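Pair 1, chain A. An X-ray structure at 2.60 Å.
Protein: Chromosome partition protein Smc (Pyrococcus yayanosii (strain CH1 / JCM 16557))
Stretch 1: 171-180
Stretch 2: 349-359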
# COMPACT_ATOMS: atom_id res chain seq x y z
N GLU A 171 0.07 8.98 -4.54
CA GLU A 171 0.47 9.39 -3.20
C GLU A 171 -0.61 9.08 -2.17
O GLU A 171 -0.32 8.61 -1.07
CB GLU A 171 0.82 10.87 -3.22
CG GLU A 171 1.61 11.20 -4.47
CD GLU A 171 1.85 12.68 -4.65
OE1 GLU A 171 0.86 13.40 -4.93
OE2 GLU A 171 3.01 13.11 -4.51
N TYR A 172 -1.88 9.29 -2.55
CA TYR A 172 -2.99 8.91 -1.68
C TYR A 172 -3.08 7.40 -1.53
O TYR A 172 -3.44 6.90 -0.47
CB TYR A 172 -4.30 9.48 -2.23
CG TYR A 172 -4.34 10.98 -2.23
CD1 TYR A 172 -3.81 11.71 -3.29
CD2 TYR A 172 -4.88 11.67 -1.15
CE1 TYR A 172 -3.83 13.10 -3.29
CE2 TYR A 172 -4.90 13.06 -1.13
CZ TYR A 172 -4.38 13.77 -2.21
OH TYR A 172 -4.38 15.14 -2.21
N ASP A 173 -2.74 6.65 -2.59
CA ASP A 173 -2.81 5.20 -2.46
C ASP A 173 -1.73 4.65 -1.54
O ASP A 173 -1.96 3.66 -0.83
CB ASP A 173 -2.75 4.56 -3.84
CG ASP A 173 -4.09 4.63 -4.57
OD1 ASP A 173 -5.03 3.87 -4.20
OD2 ASP A 173 -4.21 5.44 -5.50
N ALA A 174 -0.56 5.30 -1.49
CA ALA A 174 0.45 4.92 -0.51
C ALA A 174 -0.03 5.16 0.92
O ALA A 174 0.13 4.31 1.79
CB ALA A 174 1.75 5.68 -0.77
N LYS A 175 -0.62 6.33 1.19
CA LYS A 175 -1.17 6.58 2.52
C LYS A 175 -2.26 5.56 2.85
O LYS A 175 -2.19 4.85 3.86
CB LYS A 175 -1.70 8.00 2.65
CG LYS A 175 -0.61 9.04 2.76
CD LYS A 175 -1.19 10.37 3.22
CE LYS A 175 -0.06 11.34 3.55
NZ LYS A 175 -0.58 12.63 4.09
N LYS A 176 -3.27 5.46 1.98
CA LYS A 176 -4.32 4.47 2.19
C LYS A 176 -3.75 3.10 2.55
O LYS A 176 -4.28 2.42 3.44
CB LYS A 176 -5.21 4.35 0.96
CG LYS A 176 -6.24 3.22 1.09
CD LYS A 176 -7.09 3.05 -0.16
CE LYS A 176 -8.18 2.03 0.07
NZ LYS A 176 -9.06 1.90 -1.12
N GLU A 177 -2.67 2.66 1.90
CA GLU A 177 -2.22 1.30 2.14
C GLU A 177 -1.66 1.13 3.55
O GLU A 177 -1.92 0.12 4.20
CB GLU A 177 -1.19 0.84 1.08
CG GLU A 177 0.22 1.47 1.13
CD GLU A 177 1.20 0.87 2.18
OE1 GLU A 177 0.81 0.04 3.02
OE2 GLU A 177 2.39 1.27 2.16
N LYS A 178 -0.89 2.11 4.05
CA LYS A 178 -0.44 2.00 5.43
C LYS A 178 -1.61 2.15 6.40
O LYS A 178 -1.60 1.55 7.48
CB LYS A 178 0.66 3.02 5.75
CG LYS A 178 1.06 3.05 7.25
CD LYS A 178 2.39 3.77 7.55
CE LYS A 178 3.47 2.78 8.07
NZ LYS A 178 4.73 3.44 8.56
N ALA A 179 -2.63 2.91 6.03
CA ALA A 179 -3.82 2.96 6.86
C ALA A 179 -4.49 1.59 6.93
O ALA A 179 -4.97 1.18 7.99
CB ALA A 179 -4.80 4.00 6.33
N LEU A 180 -4.54 0.88 5.81
CA LEU A 180 -5.15 -0.44 5.82
C LEU A 180 -4.26 -1.45 6.53
O LEU A 180 -4.76 -2.42 7.10
CB LEU A 180 -5.47 -0.89 4.40
CG LEU A 180 -6.73 -0.37 3.70
CD1 LEU A 180 -6.70 -0.76 2.26
CD2 LEU A 180 -7.97 -0.91 4.32
N SER A 349 -11.52 5.08 14.30
CA SER A 349 -10.77 6.25 13.85
C SER A 349 -10.02 5.97 12.56
O SER A 349 -10.07 6.77 11.61
CB SER A 349 -9.80 6.69 14.93
OG SER A 349 -8.63 7.22 14.31
N ILE A 350 -9.30 4.86 12.50
CA ILE A 350 -8.60 4.50 11.27
C ILE A 350 -9.58 4.47 10.12
O ILE A 350 -9.29 4.95 9.01
CB ILE A 350 -7.88 3.16 11.44
CG1 ILE A 350 -6.84 3.25 12.56
CG2 ILE A 350 -7.26 2.72 10.12
CD1 ILE A 350 -5.96 2.04 12.67
N ILE A 351 -10.78 3.93 10.37
CA ILE A 351 -11.76 3.79 9.30
C ILE A 351 -12.15 5.16 8.75
O ILE A 351 -12.20 5.37 7.54
CB ILE A 351 -12.99 3.02 9.81
CG1 ILE A 351 -12.64 1.53 9.91
CG2 ILE A 351 -14.16 3.24 8.88
CD1 ILE A 351 -13.75 0.66 10.49
N GLU A 352 -12.39 6.12 9.64
CA GLU A 352 -12.72 7.46 9.18
C GLU A 352 -11.61 8.03 8.32
O GLU A 352 -11.88 8.62 7.27
CB GLU A 352 -13.00 8.35 10.39
CG GLU A 352 -14.25 7.92 11.16
CD GLU A 352 -14.60 8.83 12.33
OE1 GLU A 352 -13.69 9.31 13.04
OE2 GLU A 352 -15.82 9.06 12.54
N PHE A 353 -10.36 7.83 8.73
CA PHE A 353 -9.22 8.31 7.97
C PHE A 353 -9.16 7.67 6.59
O PHE A 353 -8.96 8.35 5.58
CB PHE A 353 -7.95 8.02 8.78
CG PHE A 353 -6.67 8.49 8.13
CD1 PHE A 353 -6.25 9.80 8.26
CD2 PHE A 353 -5.88 7.60 7.41
CE1 PHE A 353 -5.06 10.22 7.67
CE2 PHE A 353 -4.70 8.01 6.82
CZ PHE A 353 -4.29 9.33 6.95
N ILE A 354 -9.33 6.34 6.52
CA ILE A 354 -9.33 5.66 5.23
C ILE A 354 -10.43 6.20 4.33
O ILE A 354 -10.27 6.25 3.10
CB ILE A 354 -9.46 4.14 5.43
CG1 ILE A 354 -8.36 3.62 6.34
CG2 ILE A 354 -9.36 3.43 4.11
CD1 ILE A 354 -8.21 2.11 6.28
N ASN A 355 -11.55 6.61 4.90
CA ASN A 355 -12.58 7.22 4.08
C ASN A 355 -12.19 8.63 3.64
O ASN A 355 -12.56 9.05 2.55
CB ASN A 355 -13.90 7.23 4.83
CG ASN A 355 -14.43 5.85 5.01
OD1 ASN A 355 -14.82 5.47 6.11
ND2 ASN A 355 -14.41 5.07 3.95
N GLU A 356 -11.44 9.35 4.47
CA GLU A 356 -10.95 10.65 4.03
C GLU A 356 -10.02 10.50 2.84
O GLU A 356 -10.07 11.30 1.90
CB GLU A 356 -10.23 11.35 5.18
CG GLU A 356 -11.19 12.13 6.04
CD GLU A 356 -12.00 13.13 5.22
OE1 GLU A 356 -13.24 13.16 5.38
OE2 GLU A 356 -11.39 13.87 4.41
N ILE A 357 -9.17 9.47 2.86
CA ILE A 357 -8.21 9.29 1.78
C ILE A 357 -8.94 9.03 0.46
O ILE A 357 -8.67 9.70 -0.56
CB ILE A 357 -7.23 8.16 2.11
CG1 ILE A 357 -6.24 8.63 3.18
CG2 ILE A 357 -6.46 7.76 0.88
CD1 ILE A 357 -5.17 9.55 2.64
N GLU A 358 -9.87 8.07 0.45
CA GLU A 358 -10.53 7.73 -0.81
C GLU A 358 -11.20 8.95 -1.41
O GLU A 358 -11.12 9.17 -2.63
CB GLU A 358 -11.55 6.62 -0.60
CG GLU A 358 -10.99 5.36 -0.03
CD GLU A 358 -12.07 4.46 0.57
OE1 GLU A 358 -13.16 4.99 0.92
OE2 GLU A 358 -11.82 3.23 0.71
N LYS A 359 -11.85 9.76 -0.58
CA LYS A 359 -12.55 10.92 -1.10
C LYS A 359 -11.58 12.00 -1.55
O LYS A 359 -11.82 12.64 -2.59
CB LYS A 359 -13.54 11.43 -0.06
CG LYS A 359 -14.43 10.32 0.48
CD LYS A 359 -15.18 9.56 -0.66
CE LYS A 359 -16.33 8.68 -0.12
NZ LYS A 359 -15.95 7.97 1.17

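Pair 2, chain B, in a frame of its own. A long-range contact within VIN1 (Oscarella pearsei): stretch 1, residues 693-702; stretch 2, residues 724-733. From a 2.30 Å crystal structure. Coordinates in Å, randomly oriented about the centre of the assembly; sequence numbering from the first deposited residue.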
# COMPACT_ATOMS: atom_id res chain seq x y z
N SER B 693 5.30 -11.06 23.78
CA SER B 693 5.92 -10.53 24.99
C SER B 693 6.47 -9.13 24.76
O SER B 693 6.20 -8.21 25.54
CB SER B 693 7.03 -11.47 25.46
OG SER B 693 6.59 -12.82 25.44
N LEU B 694 7.25 -8.96 23.68
CA LEU B 694 7.80 -7.64 23.37
C LEU B 694 6.69 -6.62 23.16
O LEU B 694 6.81 -5.46 23.59
CB LEU B 694 8.69 -7.72 22.13
CG LEU B 694 9.85 -8.72 22.11
CD1 LEU B 694 10.73 -8.49 20.89
CD2 LEU B 694 10.66 -8.63 23.40
N VAL B 695 5.61 -7.02 22.50
CA VAL B 695 4.54 -6.07 22.19
C VAL B 695 3.78 -5.68 23.46
O VAL B 695 3.45 -4.50 23.66
CB VAL B 695 3.60 -6.66 21.13
CG1 VAL B 695 2.40 -5.78 20.97
CG2 VAL B 695 4.33 -6.79 19.80
N LYS B 696 3.49 -6.65 24.33
CA LYS B 696 2.84 -6.32 25.60
C LYS B 696 3.70 -5.39 26.44
O LYS B 696 3.21 -4.39 26.98
CB LYS B 696 2.51 -7.60 26.37
CG LYS B 696 1.10 -8.12 26.16
CD LYS B 696 0.86 -9.38 26.98
CE LYS B 696 -0.59 -9.81 26.92
NZ LYS B 696 -0.83 -11.07 27.69
N GLN B 697 4.99 -5.71 26.56
CA GLN B 697 5.91 -4.84 27.29
C GLN B 697 5.92 -3.43 26.69
O GLN B 697 5.90 -2.43 27.43
CB GLN B 697 7.31 -5.44 27.28
CG GLN B 697 8.33 -4.69 28.12
CD GLN B 697 8.30 -5.09 29.59
OE1 GLN B 697 7.27 -5.52 30.11
NE2 GLN B 697 9.44 -4.95 30.26
N MET B 698 5.92 -3.33 25.36
CA MET B 698 5.91 -2.03 24.71
C MET B 698 4.62 -1.27 25.02
O MET B 698 4.64 -0.04 25.19
CB MET B 698 6.09 -2.20 23.20
CG MET B 698 6.33 -0.90 22.45
SD MET B 698 6.68 -1.16 20.71
CE MET B 698 7.91 -2.46 20.81
N ALA B 699 3.50 -1.98 25.09
CA ALA B 699 2.24 -1.33 25.45
C ALA B 699 2.29 -0.79 26.88
O ALA B 699 1.89 0.35 27.14
CB ALA B 699 1.08 -2.31 25.29
N ARG B 700 2.79 -1.60 27.82
CA ARG B 700 2.95 -1.14 29.19
C ARG B 700 3.80 0.12 29.25
O ARG B 700 3.41 1.13 29.86
CB ARG B 700 3.58 -2.24 30.05
CG ARG B 700 2.81 -3.56 30.07
CD ARG B 700 3.53 -4.59 30.93
NE ARG B 700 2.92 -5.91 30.84
CZ ARG B 700 3.46 -6.96 30.23
NH1 ARG B 700 4.65 -6.85 29.66
NH2 ARG B 700 2.83 -8.12 30.21
N LYS B 701 4.97 0.09 28.59
CA LYS B 701 5.85 1.25 28.58
C LYS B 701 5.16 2.47 27.98
O LYS B 701 5.32 3.59 28.49
CB LYS B 701 7.13 0.92 27.81
CG LYS B 701 7.99 -0.16 28.46
CD LYS B 701 9.17 -0.53 27.57
CE LYS B 701 10.09 -1.52 28.26
NZ LYS B 701 10.68 -0.96 29.50
N MET B 702 4.38 2.28 26.92
CA MET B 702 3.71 3.42 26.29
C MET B 702 2.64 4.01 27.20
O MET B 702 2.45 5.23 27.23
CB MET B 702 3.10 2.99 24.95
CG MET B 702 2.50 4.14 24.15
SD MET B 702 3.72 5.30 23.50
CE MET B 702 4.51 4.30 22.24
N ARG B 724 13.46 8.78 29.62
CA ARG B 724 13.90 7.40 29.79
C ARG B 724 12.88 6.42 29.24
O ARG B 724 13.24 5.43 28.59
CB ARG B 724 14.16 7.12 31.28
CG ARG B 724 14.47 5.68 31.60
CD ARG B 724 14.66 5.49 33.09
NE ARG B 724 13.52 5.98 33.86
CZ ARG B 724 12.43 5.26 34.10
NH1 ARG B 724 12.33 4.02 33.64
NH2 ARG B 724 11.43 5.79 34.81
N MET B 725 11.59 6.69 29.47
CA MET B 725 10.55 5.82 28.94
C MET B 725 10.55 5.82 27.41
O MET B 725 10.37 4.76 26.79
CB MET B 725 9.19 6.24 29.48
CG MET B 725 8.07 5.27 29.14
SD MET B 725 8.49 3.59 29.66
CE MET B 725 8.62 3.80 31.43
N ALA B 726 10.76 6.98 26.80
CA ALA B 726 10.84 7.05 25.35
C ALA B 726 12.01 6.23 24.83
O ALA B 726 11.88 5.51 23.83
CB ALA B 726 10.97 8.50 24.89
N LYS B 727 13.17 6.32 25.49
CA LYS B 727 14.32 5.54 25.05
C LYS B 727 14.07 4.04 25.21
O LYS B 727 14.46 3.24 24.35
CB LYS B 727 15.57 5.97 25.82
CG LYS B 727 15.97 7.42 25.58
CD LYS B 727 17.43 7.66 25.92
CE LYS B 727 17.58 8.56 27.13
NZ LYS B 727 19.02 8.79 27.47
N GLU B 728 13.40 3.65 26.29
CA GLU B 728 13.08 2.23 26.48
C GLU B 728 12.12 1.74 25.41
O GLU B 728 12.27 0.62 24.89
CB GLU B 728 12.49 2.01 27.88
CG GLU B 728 13.55 1.79 28.95
CD GLU B 728 13.03 2.00 30.36
OE1 GLU B 728 13.78 2.53 31.21
OE2 GLU B 728 11.86 1.63 30.63
N ILE B 729 11.12 2.55 25.05
CA ILE B 729 10.21 2.18 23.97
C ILE B 729 10.97 2.07 22.65
O ILE B 729 10.67 1.20 21.82
CB ILE B 729 9.05 3.18 23.88
CG1 ILE B 729 8.19 3.12 25.14
CG2 ILE B 729 8.19 2.90 22.65
CD1 ILE B 729 7.06 4.12 25.14
N ALA B 730 11.96 2.94 22.44
CA ALA B 730 12.75 2.88 21.22
C ALA B 730 13.54 1.58 21.14
O ALA B 730 13.58 0.92 20.10
CB ALA B 730 13.68 4.09 21.13
N LEU B 731 14.18 1.19 22.25
CA LEU B 731 14.94 -0.06 22.26
C LEU B 731 14.02 -1.26 22.06
O LEU B 731 14.36 -2.20 21.33
CB LEU B 731 15.71 -0.18 23.57
CG LEU B 731 16.70 -1.34 23.70
CD1 LEU B 731 17.69 -1.33 22.55
CD2 LEU B 731 17.43 -1.27 25.04
N ASN B 732 12.84 -1.23 22.69
CA ASN B 732 11.86 -2.29 22.47
C ASN B 732 11.45 -2.37 21.00
O ASN B 732 11.29 -3.46 20.46
CB ASN B 732 10.63 -2.06 23.35
CG ASN B 732 10.63 -2.94 24.58
OD1 ASN B 732 11.67 -3.44 25.01
ND2 ASN B 732 9.45 -3.15 25.16
N ALA B 733 11.29 -1.21 20.35
CA ALA B 733 10.98 -1.21 18.92
C ALA B 733 12.12 -1.78 18.10
O ALA B 733 11.88 -2.44 17.08
CB ALA B 733 10.64 0.21 18.46

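Pair 1 and pair 2 are each built from two antiparallel helices, packed with their axes 9.5 Å apart in pair 1 and 9.6 Å apart in pair 2. The angles between their N-to-C directions, 164° and 163°, are nearly the same, and 14 central residues superpose with an RMSD of 0.2 Å. The register matches too: the closest CA atoms are those of Lys A176 and Ile A354 (6.0 Å) in pair 1 and of Met B698 and Ile B729 (6.1 Å) in pair 2, and these residues are counterparts.

The isoleucine is the constant. Ile A354 and Ile B729 adopt the same mt rotamer, and their side-chain centres fall 0.1 Å apart. Although CA-to-CB points sideways, the branched end comes nearer the partner helix. Its CD1 meets an apolar side chain at one matched position of the partner helix: Leu A180 CD2 lies 3.6 Å from Ile A354 CD1, and Met B702 CE lies 3.9 Å from Ile B729 CD1.

Around this anchor the solutions diverge. Ala A179 matches Lys B701, both pointing toward the other helix. Ala A179 ends at its CB, which rests 3.6 Å from Ile A354 CG1 and 3.9 Å from Phe A353 CD2, at the edge of the phenyl ring. Lysine fills the same place with a long chain, a knob among Met B725, Glu B728, Ile B729 and Asn B732. Its methylenes supply apolar surface, with Lys B701 CB likewise 3.6 Å from Ile B729 CG1, while its ammonium needs a polar partner. Glu B728, the counterpart of Phe A353, provides one: Lys B701 NZ donates a hydrogen bond to Glu B728 OE2 at 3.1 Å within a salt bridge. Arg B724 NH1 holds the other carboxylate oxygen, Glu B728 OE1, at 3.2 Å.

A second exchange sets Ile A357 against Asn B732. The isoleucine packs its CG2 3.6 Å from Lys A176 CB and its CD1 3.8 Å from Lys A175 CB, using the aliphatic parts of two lysines. Asn B732, with the same number of side-chain heavy atoms and its side-chain centre 0.8 Å from that of Ile A357, is a knob among Leu B694, Gln B697, Met B698 and Lys B701, yet makes no hydrogen bond across the helices; its ND2 lies 3.5 Å from Gln B697 CG.

Lys A176 and Met B698 are both extended through chi2. The lysine carries its charge past the apolar contact to a salt bridge, NZ to Glu A358 OE2 at 3.6 Å. The methionine, uncharged, instead brings Met B698 CE within 3.7 Å of Asn B732 CB. Each pair thus has one interhelical salt bridge, but at different matched positions.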